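Local structure of diacylglycerol kinase (Bacillus anthracis, 3S40) at residues A93-G97 and Q111-A117; V128-N134 and C284-Q290; M200-G204 and G222-I226. The protein probably transfers the terminal phosphate of ATP to diacylglycerol, yielding phosphatidic acid. All coordinates share one frame. Residue numbers count along the deposited sequence, not the author numbering.

Interaction 1: residues A93-G97 and Q111-A117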
loop_
_atom_site.group_PDB
_atom_site.type_symbol
_atom_site.label_atom_id
_atom_site.label_comp_id
_atom_site.label_asym_id
_atom_site.label_seq_id
_atom_site.Cartn_x
_atom_site.Cartn_y
_atom_site.Cartn_z
ATOM N N ALA A 93 -1.284 8.147 -9.194
ATOM C CA ALA A 93 -2.593 8.439 -8.612
ATOM C C ALA A 93 -3.466 7.200 -8.720
ATOM O O ALA A 93 -3.262 6.367 -9.603
ATOM C CB ALA A 93 -3.245 9.625 -9.291
ATOM N N ILE A 94 -4.419 7.066 -7.805
ATOM C CA ILE A 94 -5.274 5.881 -7.751
ATOM C C ILE A 94 -6.719 6.305 -7.804
ATOM O O ILE A 94 -7.122 7.206 -7.090
ATOM C CB ILE A 94 -5.073 5.104 -6.413
ATOM C CG1 ILE A 94 -3.614 4.656 -6.262
ATOM C CG2 ILE A 94 -6.033 3.911 -6.322
ATOM C CD1 ILE A 94 -3.314 4.087 -4.884
ATOM N N ILE A 95 -7.495 5.668 -8.668
ATOM C CA ILE A 95 -8.932 5.761 -8.571
ATOM C C ILE A 95 -9.356 4.394 -8.131
ATOM O O ILE A 95 -9.094 3.415 -8.812
ATOM C CB ILE A 95 -9.595 6.120 -9.890
ATOM C CG1 ILE A 95 -9.054 7.456 -10.391
ATOM C CG2 ILE A 95 -11.116 6.199 -9.692
ATOM C CD1 ILE A 95 -9.424 7.752 -11.837
ATOM N N PRO A 96 -9.998 4.321 -6.963
ATOM C CA PRO A 96 -10.296 3.054 -6.284
ATOM C C PRO A 96 -11.318 2.234 -7.072
ATOM O O PRO A 96 -12.417 2.695 -7.274
ATOM C CB PRO A 96 -10.863 3.503 -4.931
ATOM C CG PRO A 96 -11.425 4.863 -5.195
ATOM C CD PRO A 96 -10.549 5.486 -6.265
ATOM N N GLY A 97 -10.946 1.039 -7.513
ATOM C CA GLY A 97 -11.841 0.232 -8.319
ATOM C C GLY A 97 -11.999 -1.177 -7.790
ATOM O O GLY A 97 -12.497 -2.056 -8.494
ATOM N N GLN A 111 -13.853 7.482 -2.006
ATOM C CA GLN A 111 -14.157 6.161 -2.551
ATOM C C GLN A 111 -15.222 6.223 -3.664
ATOM O O GLN A 111 -15.435 5.258 -4.394
ATOM C CB GLN A 111 -14.541 5.183 -1.428
ATOM C CG GLN A 111 -13.383 4.852 -0.474
ATOM C CD GLN A 111 -12.206 4.172 -1.185
ATOM O OE1 GLN A 111 -12.323 3.032 -1.635
ATOM N NE2 GLN A 111 -11.067 4.881 -1.290
ATOM N N ASN A 112 -15.872 7.369 -3.793
ATOM C CA ASN A 112 -16.719 7.651 -4.949
ATOM C C ASN A 112 -15.796 7.974 -6.123
ATOM O O ASN A 112 -15.039 8.958 -6.075
ATOM C CB ASN A 112 -17.638 8.841 -4.630
ATOM C CG ASN A 112 -18.396 9.353 -5.847
ATOM O OD1 ASN A 112 -17.806 9.828 -6.814
ATOM N ND2 ASN A 112 -19.716 9.289 -5.783
ATOM N N ILE A 113 -15.829 7.150 -7.168
ATOM C CA ILE A 113 -14.809 7.270 -8.210
ATOM C C ILE A 113 -14.882 8.594 -8.951
ATOM O O ILE A 113 -13.852 9.118 -9.367
ATOM C CB ILE A 113 -14.808 6.090 -9.183
ATOM C CG1 ILE A 113 -16.120 6.026 -9.966
ATOM C CG2 ILE A 113 -14.556 4.787 -8.424
ATOM C CD1 ILE A 113 -16.147 4.890 -10.968
ATOM N N ALA A 114 -16.082 9.160 -9.088
ATOM C CA ALA A 114 -16.210 10.473 -9.716
ATOM C C ALA A 114 -15.423 11.510 -8.918
ATOM O O ALA A 114 -14.710 12.336 -9.489
ATOM C CB ALA A 114 -17.694 10.893 -9.834
ATOM N N GLU A 115 -15.583 11.477 -7.595
ATOM C CA GLU A 115 -14.870 12.394 -6.691
ATOM C C GLU A 115 -13.357 12.165 -6.690
ATOM O O GLU A 115 -12.576 13.117 -6.621
ATOM C CB GLU A 115 -15.408 12.277 -5.262
ATOM C CG GLU A 115 -16.853 12.735 -5.117
ATOM C CD GLU A 115 -17.061 14.140 -5.659
ATOM O OE1 GLU A 115 -16.209 15.013 -5.388
ATOM O OE2 GLU A 115 -18.069 14.369 -6.366
ATOM N N ALA A 116 -12.961 10.898 -6.748
ATOM C CA ALA A 116 -11.559 10.526 -6.857
ATOM C C ALA A 116 -10.903 11.102 -8.123
ATOM O O ALA A 116 -9.753 11.527 -8.079
ATOM C CB ALA A 116 -11.418 8.998 -6.826
ATOM N N ALA A 117 -11.619 11.076 -9.256
ATOM C CA ALA A 117 -11.070 11.601 -10.503
ATOM C C ALA A 117 -10.901 13.118 -10.408
ATOM O O ALA A 117 -9.909 13.656 -10.844
ATOM C CB ALA A 117 -11.987 11.219 -11.730
#

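Interaction 2: residues V128-N134 and C284-Q290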
loop_
_atom_site.group_PDB
_atom_site.type_symbol
_atom_site.label_atom_id
_atom_site.label_comp_id
_atom_site.label_asym_id
_atom_site.label_seq_id
_atom_site.Cartn_x
_atom_site.Cartn_y
_atom_site.Cartn_z
ATOM N N VAL A 128 5.858 9.674 -0.724
ATOM C CA VAL A 128 5.383 8.504 -0.012
ATOM C C VAL A 128 6.535 7.525 0.039
ATOM O O VAL A 128 7.292 7.405 -0.924
ATOM C CB VAL A 128 4.171 7.891 -0.747
ATOM C CG1 VAL A 128 3.808 6.533 -0.182
ATOM C CG2 VAL A 128 2.981 8.855 -0.685
ATOM N N ASP A 129 6.709 6.865 1.180
ATOM C CA ASP A 129 7.809 5.916 1.339
ATOM C C ASP A 129 7.432 4.552 0.742
ATOM O O ASP A 129 6.260 4.171 0.748
ATOM C CB ASP A 129 8.184 5.734 2.828
ATOM C CG ASP A 129 8.422 7.070 3.563
ATOM O OD1 ASP A 129 8.760 8.090 2.904
ATOM O OD2 ASP A 129 8.267 7.088 4.812
ATOM N N VAL A 130 8.433 3.825 0.253
ATOM C CA VAL A 130 8.213 2.500 -0.307
ATOM C C VAL A 130 9.147 1.523 0.374
ATOM O O VAL A 130 10.359 1.753 0.445
ATOM C CB VAL A 130 8.501 2.491 -1.823
ATOM C CG1 VAL A 130 8.491 1.058 -2.367
ATOM C CG2 VAL A 130 7.514 3.406 -2.569
ATOM N N ALA A 131 8.597 0.407 0.839
ATOM C CA ALA A 131 9.392 -0.574 1.567
ATOM C C ALA A 131 10.082 -1.561 0.621
ATOM O O ALA A 131 9.623 -1.784 -0.503
ATOM C CB ALA A 131 8.509 -1.317 2.587
ATOM N N LYS A 132 11.178 -2.153 1.097
ATOM C CA LYS A 132 11.869 -3.231 0.391
ATOM C C LYS A 132 12.165 -4.409 1.316
ATOM O O LYS A 132 12.907 -4.275 2.293
ATOM C CB LYS A 132 13.193 -2.741 -0.188
ATOM C CG LYS A 132 13.281 -2.825 -1.695
ATOM C CD LYS A 132 14.708 -3.078 -2.147
ATOM C CE LYS A 132 15.045 -2.269 -3.389
ATOM N NZ LYS A 132 16.320 -2.711 -4.030
ATOM N N ALA A 133 11.604 -5.571 0.990
ATOM C CA ALA A 133 11.886 -6.787 1.750
ATOM C C ALA A 133 12.620 -7.805 0.870
ATOM O O ALA A 133 12.083 -8.245 -0.140
ATOM C CB ALA A 133 10.590 -7.376 2.297
ATOM N N ASN A 134 13.842 -8.169 1.253
ATOM C CA ASN A 134 14.666 -9.053 0.427
ATOM C C ASN A 134 14.578 -8.640 -1.041
ATOM O O ASN A 134 14.263 -9.460 -1.899
ATOM C CB ASN A 134 14.230 -10.525 0.566
ATOM C CG ASN A 134 14.603 -11.133 1.915
ATOM O OD1 ASN A 134 15.361 -10.542 2.687
ATOM N ND2 ASN A 134 14.083 -12.336 2.195
ATOM N N CYS A 284 14.645 -12.566 6.569
ATOM C CA CYS A 284 14.283 -11.427 5.737
ATOM C C CYS A 284 14.840 -10.102 6.262
ATOM O O CYS A 284 14.754 -9.803 7.465
ATOM C CB CYS A 284 12.757 -11.365 5.608
ATOM S SG CYS A 284 12.173 -10.347 4.262
ATOM N N GLN A 285 15.427 -9.328 5.352
ATOM C CA GLN A 285 15.929 -7.986 5.643
ATOM C C GLN A 285 14.981 -6.957 5.045
ATOM O O GLN A 285 14.544 -7.086 3.890
ATOM C CB GLN A 285 17.341 -7.788 5.071
ATOM C CG GLN A 285 17.966 -6.413 5.357
ATOM C CD GLN A 285 18.243 -6.155 6.847
ATOM O OE1 GLN A 285 18.429 -7.091 7.629
ATOM N NE2 GLN A 285 18.279 -4.877 7.236
ATOM N N ILE A 286 14.644 -5.940 5.836
ATOM C CA ILE A 286 13.730 -4.909 5.361
ATOM C C ILE A 286 14.329 -3.516 5.487
ATOM O O ILE A 286 14.889 -3.152 6.537
ATOM C CB ILE A 286 12.370 -4.932 6.080
ATOM C CG1 ILE A 286 11.867 -6.365 6.261
ATOM C CG2 ILE A 286 11.364 -4.085 5.311
ATOM C CD1 ILE A 286 10.460 -6.460 6.774
ATOM N N GLU A 287 14.192 -2.760 4.398
ATOM C CA GLU A 287 14.690 -1.391 4.277
ATOM C C GLU A 287 13.536 -0.490 3.838
ATOM O O GLU A 287 12.594 -0.945 3.199
ATOM C CB GLU A 287 15.783 -1.310 3.200
ATOM C CG GLU A 287 16.881 -2.354 3.304
ATOM C CD GLU A 287 17.791 -2.135 4.502
ATOM O OE1 GLU A 287 18.457 -3.103 4.928
ATOM O OE2 GLU A 287 17.843 -0.994 5.015
ATOM N N LEU A 288 13.626 0.791 4.156
ATOM C CA LEU A 288 12.626 1.734 3.695
ATOM C C LEU A 288 13.232 2.740 2.724
ATOM O O LEU A 288 14.276 3.316 3.005
ATOM C CB LEU A 288 12.033 2.485 4.876
ATOM C CG LEU A 288 10.913 3.413 4.431
ATOM C CD1 LEU A 288 9.611 2.635 4.302
ATOM C CD2 LEU A 288 10.765 4.574 5.367
ATOM N N LEU A 289 12.572 2.960 1.590
ATOM C CA LEU A 289 12.997 4.012 0.662
ATOM C C LEU A 289 12.173 5.284 0.867
ATOM O O LEU A 289 11.017 5.390 0.451
ATOM C CB LEU A 289 12.886 3.528 -0.783
ATOM C CG LEU A 289 13.580 2.191 -1.046
ATOM C CD1 LEU A 289 13.202 1.685 -2.443
ATOM C CD2 LEU A 289 15.091 2.331 -0.875
ATOM N N GLN A 290 12.781 6.262 1.507
ATOM C CA GLN A 290 12.048 7.439 1.908
ATOM C C GLN A 290 11.649 8.286 0.698
ATOM O O GLN A 290 12.459 8.573 -0.167
ATOM C CB GLN A 290 12.880 8.234 2.924
ATOM C CG GLN A 290 12.076 9.161 3.801
ATOM C CD GLN A 290 12.858 9.674 5.016
ATOM O OE1 GLN A 290 13.800 9.029 5.500
ATOM N NE2 GLN A 290 12.471 10.846 5.501
#

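Interaction 3: residues M200-G204 and G222-I226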
loop_
_atom_site.group_PDB
_atom_site.type_symbol
_atom_site.label_atom_id
_atom_site.label_comp_id
_atom_site.label_asym_id
_atom_site.label_seq_id
_atom_site.Cartn_x
_atom_site.Cartn_y
_atom_site.Cartn_z
HETATM N N MSE A 200 4.130 -8.495 11.879
HETATM C CA MSE A 200 3.905 -7.610 10.758
HETATM C C MSE A 200 4.713 -6.337 10.731
HETATM O O MSE A 200 5.073 -5.775 11.770
HETATM C CB MSE A 200 2.441 -7.304 10.618
HETATM C CG MSE A 200 1.795 -8.367 9.809
HETATM SE SE MSE A 200 -0.012 -7.960 9.641
HETATM C CE MSE A 200 0.164 -6.082 9.018
ATOM N N VAL A 201 4.980 -5.909 9.502
ATOM C CA VAL A 201 5.727 -4.712 9.211
ATOM C C VAL A 201 4.844 -3.848 8.334
ATOM O O VAL A 201 4.532 -4.214 7.212
ATOM C CB VAL A 201 7.028 -5.054 8.470
ATOM C CG1 VAL A 201 7.902 -3.819 8.339
ATOM C CG2 VAL A 201 7.761 -6.137 9.224
ATOM N N GLY A 202 4.426 -2.704 8.861
ATOM C CA GLY A 202 3.437 -1.879 8.195
ATOM C C GLY A 202 3.963 -0.568 7.651
ATOM O O GLY A 202 4.850 0.059 8.231
ATOM N N ASN A 203 3.389 -0.149 6.532
ATOM C CA ASN A 203 3.727 1.116 5.913
ATOM C C ASN A 203 2.467 1.893 5.603
ATOM O O ASN A 203 2.419 3.097 5.785
ATOM C CB ASN A 203 4.504 0.905 4.614
ATOM C CG ASN A 203 5.036 2.213 4.044
ATOM O OD1 ASN A 203 5.671 2.998 4.745
ATOM N ND2 ASN A 203 4.755 2.460 2.772
ATOM N N GLY A 204 1.450 1.188 5.121
ATOM C CA GLY A 204 0.170 1.791 4.807
ATOM C C GLY A 204 -0.721 1.949 6.024
ATOM O O GLY A 204 -0.571 1.252 7.027
ATOM N N GLY A 222 9.060 8.034 7.320
ATOM C CA GLY A 222 10.440 7.610 7.197
ATOM C C GLY A 222 10.822 6.365 7.978
ATOM O O GLY A 222 12.000 6.011 8.062
ATOM N N THR A 223 9.841 5.699 8.571
ATOM C CA THR A 223 10.114 4.449 9.283
ATOM C C THR A 223 9.046 3.420 8.964
ATOM O O THR A 223 7.993 3.745 8.399
ATOM C CB THR A 223 10.163 4.630 10.823
ATOM O OG1 THR A 223 8.850 4.915 11.317
ATOM C CG2 THR A 223 11.117 5.755 11.230
ATOM N N LEU A 224 9.334 2.184 9.349
ATOM C CA LEU A 224 8.405 1.076 9.249
ATOM C C LEU A 224 7.961 0.700 10.650
ATOM O O LEU A 224 8.718 0.889 11.617
ATOM C CB LEU A 224 9.116 -0.115 8.625
ATOM C CG LEU A 224 9.417 0.132 7.153
ATOM C CD1 LEU A 224 10.106 -1.059 6.523
ATOM C CD2 LEU A 224 8.101 0.430 6.440
ATOM N N ASP A 225 6.745 0.161 10.753
ATOM C CA ASP A 225 6.180 -0.262 12.031
ATOM C C ASP A 225 6.208 -1.777 12.184
ATOM O O ASP A 225 5.544 -2.511 11.444
ATOM C CB ASP A 225 4.748 0.252 12.194
ATOM C CG ASP A 225 4.702 1.729 12.519
ATOM O OD1 ASP A 225 4.288 2.093 13.646
ATOM O OD2 ASP A 225 5.107 2.528 11.651
ATOM N N ILE A 226 6.997 -2.234 13.144
ATOM C CA ILE A 226 7.016 -3.638 13.506
ATOM C C ILE A 226 5.904 -3.872 14.509
ATOM O O ILE A 226 5.759 -3.128 15.478
ATOM C CB ILE A 226 8.342 -4.027 14.169
ATOM C CG1 ILE A 226 9.518 -3.724 13.237
ATOM C CG2 ILE A 226 8.311 -5.488 14.591
ATOM C CD1 ILE A 226 10.877 -4.026 13.848
#

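Interaction 1: residues A93-G97 and Q111-A117
Strand 93-96 and helix 113-117 run almost antiparallel, their axes inclined at 166° and approaching to 7.7 Å, with Ile95 CA lying 5.7 Å from Ala116 CA. The helix is started by Asn112, the N-cap, whose OD1 accepts a hydrogen bond from Glu115 N at 2.9 Å. This is a worked example of how a helix is laid on a parallel sheet in an alpha/beta domain: the strand is an outermost one of the four-stranded parallel sheet, and the chain leaves it through a loop and a short helix before returning along its face beside helix 24-38. Small alanines let the helix sit close. Ile95 CG2 meets Ile113 CB at 3.7 Å and Ala116 CB at 4.0 Å, while Pro96 CD rests on Ala116 CB, also at 3.7 Å. Ile113 CG2 presses against Pro96 O at 3.2 Å. At the loop end, Gln111 OE1 lies 3.6 Å from Pro96 CB, its amide held by hydrogen bonds to Asn101 and Ser104.

Interaction 2: residues V128-N134 and C284-Q290
Strands 128-133 and 284-289 pair antiparallel, their axes 4.6 Å apart at 159°, with small Ala131 and Ala133 lying beside larger neighbours. On this face the first strand presents the slight bumps of the two alanines, and the second the bulkier Cys284, Ile286 and Leu288. Ala133 CB lies against both Cys284 SG (3.9 Å) and Ile286 CG1 (4.3 Å). Leu288 leans over Ala131, its CD1 4.4 Å from Ala131 CB, and Trp142 of the facing sheet packs on Ala133, Cys284 and Ile286. The other face carries Val130 beside Leu289 and Lys132 beside Glu287; the Lys132 chain passes Leu289 loosely, Lys132 CE to Leu289 CD1 4.5 Å.

Beneath this relief runs a regular ladder: Val130 N to Leu289 O is 3.0 Å and Leu289 N to Val130 O 2.8 Å, and Lys132 and Glu287 exchange a similar pair. At one end Asn134 N still donates to Gln285 O, but its side-chain OD1, not a main-chain oxygen, accepts from Gln285 N, both at 2.9 Å. At the other, Asp129 bonds through OD1 to the backbone of Gly291. Five of the six cross-strand hydrogen bonds are purely main-chain and the sixth uses Asn134 OD1, so the pairing of strands 150 residues apart rests chiefly on the backbone, whereas the alanine face is fitted to its apolar covering.

Interaction 3: residues M200-G204 and G222-I226
Gly222, whose positive phi of 78° is readily adopted by glycine, precedes the contact, its N bonded to the carboxylate of Asp129. Thr223 points its CA-to-CB bond away from 200-204, and its N is held by Asp221. The strand begins at Leu224, whose side chain, set sideways at CB, reaches over to the other strand: its CB touches Val201 CG1 at 3.9 Å, and its CD2 reaches Gly202 O at 3.7 Å and Asn203 OD1 at 3.9 Å. Leu224 also packs on Ile262, Ile286 and Leu288, and this shows the general principle of a beta sandwich, in which one face of each sheet supplies apolar residues to the space between the two. Here strand 198-202 is flanked by 224-230 and 141-144, consistent with the NAD-kinase-like sandwich of the YegS family. Asp225 forms the antiparallel hydrogen-bonded pair with Gly202: Gly202 N donates to Asp225 O at 2.8 Å, and Asp225 N to Gly202 O at 3.2 Å. With no side chain on Gly202, nothing stands beside the Asp225 carboxylate from that position; the carboxylate takes a hydrogen bond from His256 and a salt bridge from Lys258. Ile226 follows as the non-hydrogen-bonded partner of Val201, their CA atoms 4.6 Å apart and their side chains on the same face, while Ile226 CA makes a CA-H...O contact with Met200 O at 3.4 Å.

Overall arrangement
The three contacts follow the chain from one domain into the next. Interaction 1 belongs to the alpha/beta domain, and its centre lies 27 Å from that of interaction 2 and 25 Å from that of interaction 3, with no touch. Interaction 3 is nested within the long loop that interaction 2 closes. Their centres are 9 Å apart, in facing six-stranded antiparallel sheets: Leu288 packs on Leu224, while Asp129 OD2 probably accepts from Gly222 N and Asn203 ND2 probably donates to Asp129 O, joining the two sheets. Strand 125-133, which follows helix 113-120 of the alpha/beta domain, is part of the sandwich, so the chain passes directly from one domain into the other, and its last long strand, 284-296, returns to pair with 125-133.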